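Hypothetical protein AF2331 (Archaeoglobus fulgidus, PDB 2FDO) is of unknown function but forms an unusual interdigitated dimer with a new type of alpha + beta fold, its sheet running on from one subunit into the other. Local coordinates at residues S30-D35 and E54-A59; C37-E42 and Y50-F55. All blocks are in the same frame, centred on the assembly; numbering follows the deposited sequence.

Contact 1: residues S30-D35 and E54-A59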
loop_
_atom_site.group_PDB
_atom_site.type_symbol
_atom_site.label_atom_id
_atom_site.label_comp_id
_atom_site.label_asym_id
_atom_site.label_seq_id
_atom_site.Cartn_x
_atom_site.Cartn_y
_atom_site.Cartn_z
ATOM N N SER A 30 6.832 0.356 -0.710
ATOM C CA SER A 30 7.354 0.889 0.516
ATOM C C SER A 30 6.794 0.062 1.662
ATOM O O SER A 30 5.600 -0.160 1.762
ATOM C CB SER A 30 6.905 2.318 0.678
ATOM O OG SER A 30 6.934 2.701 2.070
ATOM N N SER A 31 7.656 -0.380 2.551
ATOM C CA SER A 31 7.190 -0.951 3.796
ATOM C C SER A 31 7.449 0.047 4.935
ATOM O O SER A 31 7.411 -0.325 6.081
ATOM C CB SER A 31 7.882 -2.278 4.032
ATOM O OG SER A 31 9.300 -2.094 4.070
ATOM N N ASP A 32 7.663 1.326 4.621
ATOM C CA ASP A 32 8.028 2.348 5.624
ATOM C C ASP A 32 6.759 2.954 6.242
ATOM O O ASP A 32 6.290 4.031 5.835
ATOM C CB ASP A 32 8.919 3.414 4.954
ATOM C CG ASP A 32 9.664 4.282 5.931
ATOM O OD1 ASP A 32 9.616 4.034 7.160
ATOM O OD2 ASP A 32 10.371 5.229 5.485
ATOM N N VAL A 33 6.174 2.257 7.204
ATOM C CA VAL A 33 4.943 2.736 7.814
ATOM C C VAL A 33 5.263 3.831 8.808
ATOM O O VAL A 33 5.928 3.565 9.799
ATOM C CB VAL A 33 4.206 1.647 8.550
ATOM C CG1 VAL A 33 2.915 2.212 9.199
ATOM C CG2 VAL A 33 3.868 0.531 7.603
ATOM N N THR A 34 4.824 5.055 8.557
ATOM C CA THR A 34 5.173 6.148 9.448
ATOM C C THR A 34 4.112 6.418 10.512
ATOM O O THR A 34 4.341 7.200 11.410
ATOM C CB THR A 34 5.453 7.460 8.651
ATOM O OG1 THR A 34 4.319 7.771 7.824
ATOM C CG2 THR A 34 6.676 7.295 7.786
ATOM N N ASP A 35 2.935 5.800 10.383
ATOM C CA ASP A 35 1.870 5.933 11.368
ATOM C C ASP A 35 0.837 4.916 11.063
ATOM O O ASP A 35 0.693 4.513 9.924
ATOM C CB ASP A 35 1.202 7.285 11.303
ATOM C CG ASP A 35 0.573 7.689 12.655
ATOM O OD1 ASP A 35 0.330 6.810 13.568
ATOM O OD2 ASP A 35 0.380 8.929 12.835
ATOM N N GLU A 54 -0.065 4.723 7.014
ATOM C CA GLU A 54 0.587 5.758 6.280
ATOM C C GLU A 54 1.983 5.265 5.944
ATOM O O GLU A 54 2.672 4.726 6.820
ATOM C CB GLU A 54 0.694 7.045 7.139
ATOM C CG GLU A 54 1.471 8.158 6.414
ATOM C CD GLU A 54 1.664 9.393 7.280
ATOM O OE1 GLU A 54 2.432 9.342 8.297
ATOM O OE2 GLU A 54 1.025 10.427 6.924
ATOM N N PHE A 55 2.409 5.512 4.715
ATOM C CA PHE A 55 3.667 5.018 4.217
ATOM C C PHE A 55 4.371 6.172 3.624
ATOM O O PHE A 55 3.712 7.063 3.056
ATOM C CB PHE A 55 3.506 3.943 3.089
ATOM C CG PHE A 55 2.695 2.744 3.496
ATOM C CD1 PHE A 55 1.317 2.782 3.445
ATOM C CD2 PHE A 55 3.312 1.585 3.938
ATOM C CE1 PHE A 55 0.557 1.661 3.816
ATOM C CE2 PHE A 55 2.562 0.480 4.303
ATOM C CZ PHE A 55 1.185 0.510 4.212
ATOM N N ALA A 56 5.700 6.107 3.751
ATOM C CA ALA A 56 6.660 7.074 3.260
ATOM C C ALA A 56 7.434 6.477 2.112
ATOM O O ALA A 56 7.725 5.270 2.081
ATOM C CB ALA A 56 7.645 7.414 4.343
ATOM N N PHE A 57 7.838 7.315 1.184
ATOM C CA PHE A 57 8.778 6.838 0.187
ATOM C C PHE A 57 9.480 8.023 -0.543
ATOM O O PHE A 57 8.892 9.106 -0.739
ATOM C CB PHE A 57 8.138 5.774 -0.739
ATOM C CG PHE A 57 6.885 6.230 -1.393
ATOM C CD1 PHE A 57 6.940 6.897 -2.615
ATOM C CD2 PHE A 57 5.649 6.011 -0.768
ATOM C CE1 PHE A 57 5.778 7.369 -3.220
ATOM C CE2 PHE A 57 4.473 6.458 -1.346
ATOM C CZ PHE A 57 4.536 7.158 -2.580
ATOM N N PRO A 58 10.769 7.842 -0.864
ATOM C CA PRO A 58 11.500 9.041 -1.297
ATOM C C PRO A 58 10.930 9.571 -2.601
ATOM O O PRO A 58 10.487 8.797 -3.445
ATOM C CB PRO A 58 12.935 8.556 -1.449
ATOM C CG PRO A 58 12.873 7.110 -1.535
ATOM C CD PRO A 58 11.620 6.638 -0.828
ATOM N N ALA A 59 10.888 10.886 -2.724
ATOM C CA ALA A 59 10.394 11.539 -3.927
ATOM C C ALA A 59 11.416 11.551 -5.053
ATOM O O ALA A 59 11.040 11.726 -6.187
ATOM C CB ALA A 59 9.960 12.985 -3.619
#

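Contact 2: residues C37-E42 and Y50-F55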
loop_
_atom_site.group_PDB
_atom_site.type_symbol
_atom_site.label_atom_id
_atom_site.label_comp_id
_atom_site.label_asym_id
_atom_site.label_seq_id
_atom_site.Cartn_x
_atom_site.Cartn_y
_atom_site.Cartn_z
ATOM N N CYS A 37 -3.195 3.707 12.914
ATOM C CA CYS A 37 -4.182 3.891 13.971
ATOM C C CYS A 37 -5.556 3.561 13.420
ATOM O O CYS A 37 -5.693 3.291 12.236
ATOM C CB CYS A 37 -4.212 5.344 14.433
ATOM S SG CYS A 37 -4.806 6.403 13.100
ATOM N N LYS A 38 -6.564 3.636 14.289
ATOM C CA LYS A 38 -7.963 3.388 13.952
ATOM C C LYS A 38 -8.753 4.617 14.292
ATOM O O LYS A 38 -8.438 5.318 15.232
ATOM C CB LYS A 38 -8.552 2.230 14.771
ATOM C CG LYS A 38 -7.884 0.923 14.521
ATOM C CD LYS A 38 -8.876 -0.185 14.497
ATOM C CE LYS A 38 -8.990 -0.837 15.839
ATOM N NZ LYS A 38 -9.473 -2.238 15.619
ATOM N N LYS A 39 -9.780 4.897 13.504
ATOM C CA LYS A 39 -10.653 6.033 13.783
ATOM C C LYS A 39 -12.047 5.601 13.457
ATOM O O LYS A 39 -12.247 4.686 12.620
ATOM C CB LYS A 39 -10.329 7.221 12.885
ATOM C CG LYS A 39 -8.930 7.717 12.967
ATOM C CD LYS A 39 -8.784 8.868 12.030
ATOM C CE LYS A 39 -7.380 9.088 11.648
ATOM N NZ LYS A 39 -7.428 10.192 10.655
ATOM N N LEU A 40 -12.991 6.288 14.074
ATOM C CA LEU A 40 -14.387 6.044 13.852
ATOM C C LEU A 40 -14.966 7.135 12.970
ATOM O O LEU A 40 -14.429 8.243 12.966
ATOM C CB LEU A 40 -15.091 6.075 15.215
ATOM C CG LEU A 40 -14.583 5.102 16.272
ATOM C CD1 LEU A 40 -15.064 5.575 17.607
ATOM C CD2 LEU A 40 -15.067 3.671 15.987
ATOM N N SER A 41 -16.052 6.837 12.249
ATOM C CA SER A 41 -16.841 7.843 11.515
ATOM C C SER A 41 -18.313 7.447 11.432
ATOM O O SER A 41 -18.631 6.303 11.214
ATOM C CB SER A 41 -16.288 8.145 10.096
ATOM O OG SER A 41 -15.548 7.083 9.512
ATOM N N GLU A 42 -19.213 8.401 11.648
ATOM C CA GLU A 42 -20.631 8.163 11.464
ATOM C C GLU A 42 -20.924 7.989 9.978
ATOM O O GLU A 42 -20.217 8.547 9.116
ATOM C CB GLU A 42 -21.451 9.312 12.036
ATOM N N TYR A 50 -12.201 2.335 10.920
ATOM C CA TYR A 50 -11.255 2.131 9.855
ATOM C C TYR A 50 -9.842 2.137 10.415
ATOM O O TYR A 50 -9.568 2.794 11.431
ATOM C CB TYR A 50 -11.456 3.164 8.731
ATOM C CG TYR A 50 -12.787 2.998 8.037
ATOM C CD1 TYR A 50 -13.916 3.677 8.499
ATOM C CD2 TYR A 50 -12.938 2.124 6.940
ATOM C CE1 TYR A 50 -15.151 3.524 7.890
ATOM C CE2 TYR A 50 -14.173 1.940 6.324
ATOM C CZ TYR A 50 -15.275 2.640 6.806
ATOM O OH TYR A 50 -16.519 2.509 6.215
ATOM N N CYS A 51 -8.952 1.370 9.780
ATOM C CA CYS A 51 -7.541 1.464 10.081
ATOM C C CYS A 51 -6.910 2.375 9.072
ATOM O O CYS A 51 -7.295 2.387 7.904
ATOM C CB CYS A 51 -6.828 0.133 9.967
ATOM S SG CYS A 51 -7.641 -1.292 10.690
ATOM N N PHE A 52 -5.906 3.106 9.535
ATOM C CA PHE A 52 -5.238 4.078 8.726
ATOM C C PHE A 52 -3.777 3.738 8.765
ATOM O O PHE A 52 -3.169 3.626 9.831
ATOM C CB PHE A 52 -5.539 5.469 9.287
ATOM C CG PHE A 52 -7.002 5.870 9.137
ATOM C CD1 PHE A 52 -7.988 5.388 10.029
ATOM C CD2 PHE A 52 -7.411 6.698 8.078
ATOM C CE1 PHE A 52 -9.356 5.754 9.869
ATOM C CE2 PHE A 52 -8.806 7.051 7.907
ATOM C CZ PHE A 52 -9.762 6.572 8.834
ATOM N N ALA A 53 -3.205 3.526 7.594
ATOM C CA ALA A 53 -1.805 3.145 7.534
ATOM C C ALA A 53 -1.143 4.106 6.555
ATOM O O ALA A 53 -1.632 4.303 5.435
ATOM C CB ALA A 53 -1.666 1.748 7.080
ATOM N N GLU A 54 -0.065 4.723 7.014
ATOM C CA GLU A 54 0.587 5.758 6.280
ATOM C C GLU A 54 1.983 5.265 5.944
ATOM O O GLU A 54 2.672 4.726 6.820
ATOM C CB GLU A 54 0.694 7.045 7.139
ATOM C CG GLU A 54 1.471 8.158 6.414
ATOM C CD GLU A 54 1.664 9.393 7.280
ATOM O OE1 GLU A 54 2.432 9.342 8.297
ATOM O OE2 GLU A 54 1.025 10.427 6.924
ATOM N N PHE A 55 2.409 5.512 4.715
ATOM C CA PHE A 55 3.667 5.018 4.217
ATOM C C PHE A 55 4.371 6.172 3.624
ATOM O O PHE A 55 3.712 7.063 3.056
ATOM C CB PHE A 55 3.506 3.943 3.089
ATOM C CG PHE A 55 2.695 2.744 3.496
ATOM C CD1 PHE A 55 1.317 2.782 3.445
ATOM C CD2 PHE A 55 3.312 1.585 3.938
ATOM C CE1 PHE A 55 0.557 1.661 3.816
ATOM C CE2 PHE A 55 2.562 0.480 4.303
ATOM C CZ PHE A 55 1.185 0.510 4.212
#

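Contact 1: residues S30-D35 and E54-A59
A beta bulge in the antiparallel hairpin of strands 25-41 and 48-58 brings S30-D35 against E54-A59. V33 faces F55 as a non-hydrogen-bonded pair and D35 faces E54 as a hydrogen-bonded one, so the register slips by one residue, and T34 is the extra residue of the bulge. T34 N still donates to E54 O (2.8 Å), with the donor tilted 34° from the carbonyl plane. The side chain of T34 is split between two partners. T34 OG1 is set between the backbone N and the carbonyl carbon (chi1 55°). From there T34 OG1 donates to E54 OE1 at 2.5 Å, on the anti side of the carboxylate and 31° out of its plane. T34 CG2 lies 3.6 Å from A56 CB. On the V33 and F55 face the apolar contact is one methyl against the ring, V33 CG2 to F55 CE2 at 3.5 Å.

Ahead of the bulge the chain turns through an inverse gamma turn centred on D32. There A56 N donates to D32 O (3.0 Å) in the carbonyl plane. S30 OG does double duty: it accepts from D32 N at 3.0 Å, making an ST turn, and donates to A56 O at 2.7 Å. The turn is thus tied to the partner strand through a buried hydroxyl. The carboxylate of D32 leads elsewhere: D32 OD2 is hydrogen-bonded to H2 ND1 of the second subunit. Strand 48-58 also pairs through E54 to P58 with an antiparallel strand of that subunit, which places this hairpin junction inside a sheet continued across the dimer interface.

Contact 2: residues C37-E42 and Y50-F55
K39 and F52 meet on one face of the antiparallel beta hairpin formed by strands 25-41 and 48-58, where C37-E42 runs beside Y50-F55. The lysine chain can be followed atom by atom across the ring. K39 CB lies 3.5 Å from F52 CE1, and CG follows past CE1 and CD1. CD has moved over the ring face, near CE1 and CZ. K39 CE then stands 4.0 Å from the F52 ring centroid and 10° off the ring normal, a CH-pi contact. K39 NZ ends 4.4 Å from the F52 ring centroid, 13° off the normal, which meets the geometry of a cation-pi interaction. The chain is extended beyond CG, with CG anti to the carbonyl carbon (chi1 -58°), and it crosses the phenylalanine side chain at about a right angle.

C37 and F52 form a hydrogen-bonded pair, as do K39 and Y50; K38 and C51 between them form the non-hydrogen-bonded pair. K39 and F52 thus belong to neighbouring hydrogen-bonded pairs with side chains on the same face, and their contact is diagonal across the ladder. F52 N to C37 O is 2.7 Å, nearly along the C=O axis, and Y50 N to K39 O is likewise almost collinear with its carbonyl. K38 CA approaches Y50 O at 3.0 Å in a CA-H...O contact.

The K38 side chain starts on the C51 face but bends at chi2 and chi3 and leads away, its NZ in a long, weak ion pair with E49. Residues Y50 to F55 of strand 48-58 also form a ladder with an antiparallel strand of the second subunit, which gives the strand a neighbour along each edge. C37 meets the ring with two different atoms: its carbonyl O sits at the F52 edge, in the ring plane, while C37 SG lies oblique to the ring and meets F52 CB at 4.0 Å.

Contacts 1 and 2 are successive parts of one hairpin, about 16 Å apart, centre to centre. Along the chain, 30-35 and then 37-42 come from strand 25-41, and the returning strand 48-58 supplies 50-55 followed by 54-59. Contact 2 therefore lies nearer the hairpin turn and contact 1 farther from it, with E54 and F55 common to both. The pairing is regular in contact 2, whereas the bulge interrupts the register in contact 1. Strand 48-58 meets the second subunit through residues of both contacts, so the hairpin is built into the intersubunit sheet, consistent with the interdigitated dimer.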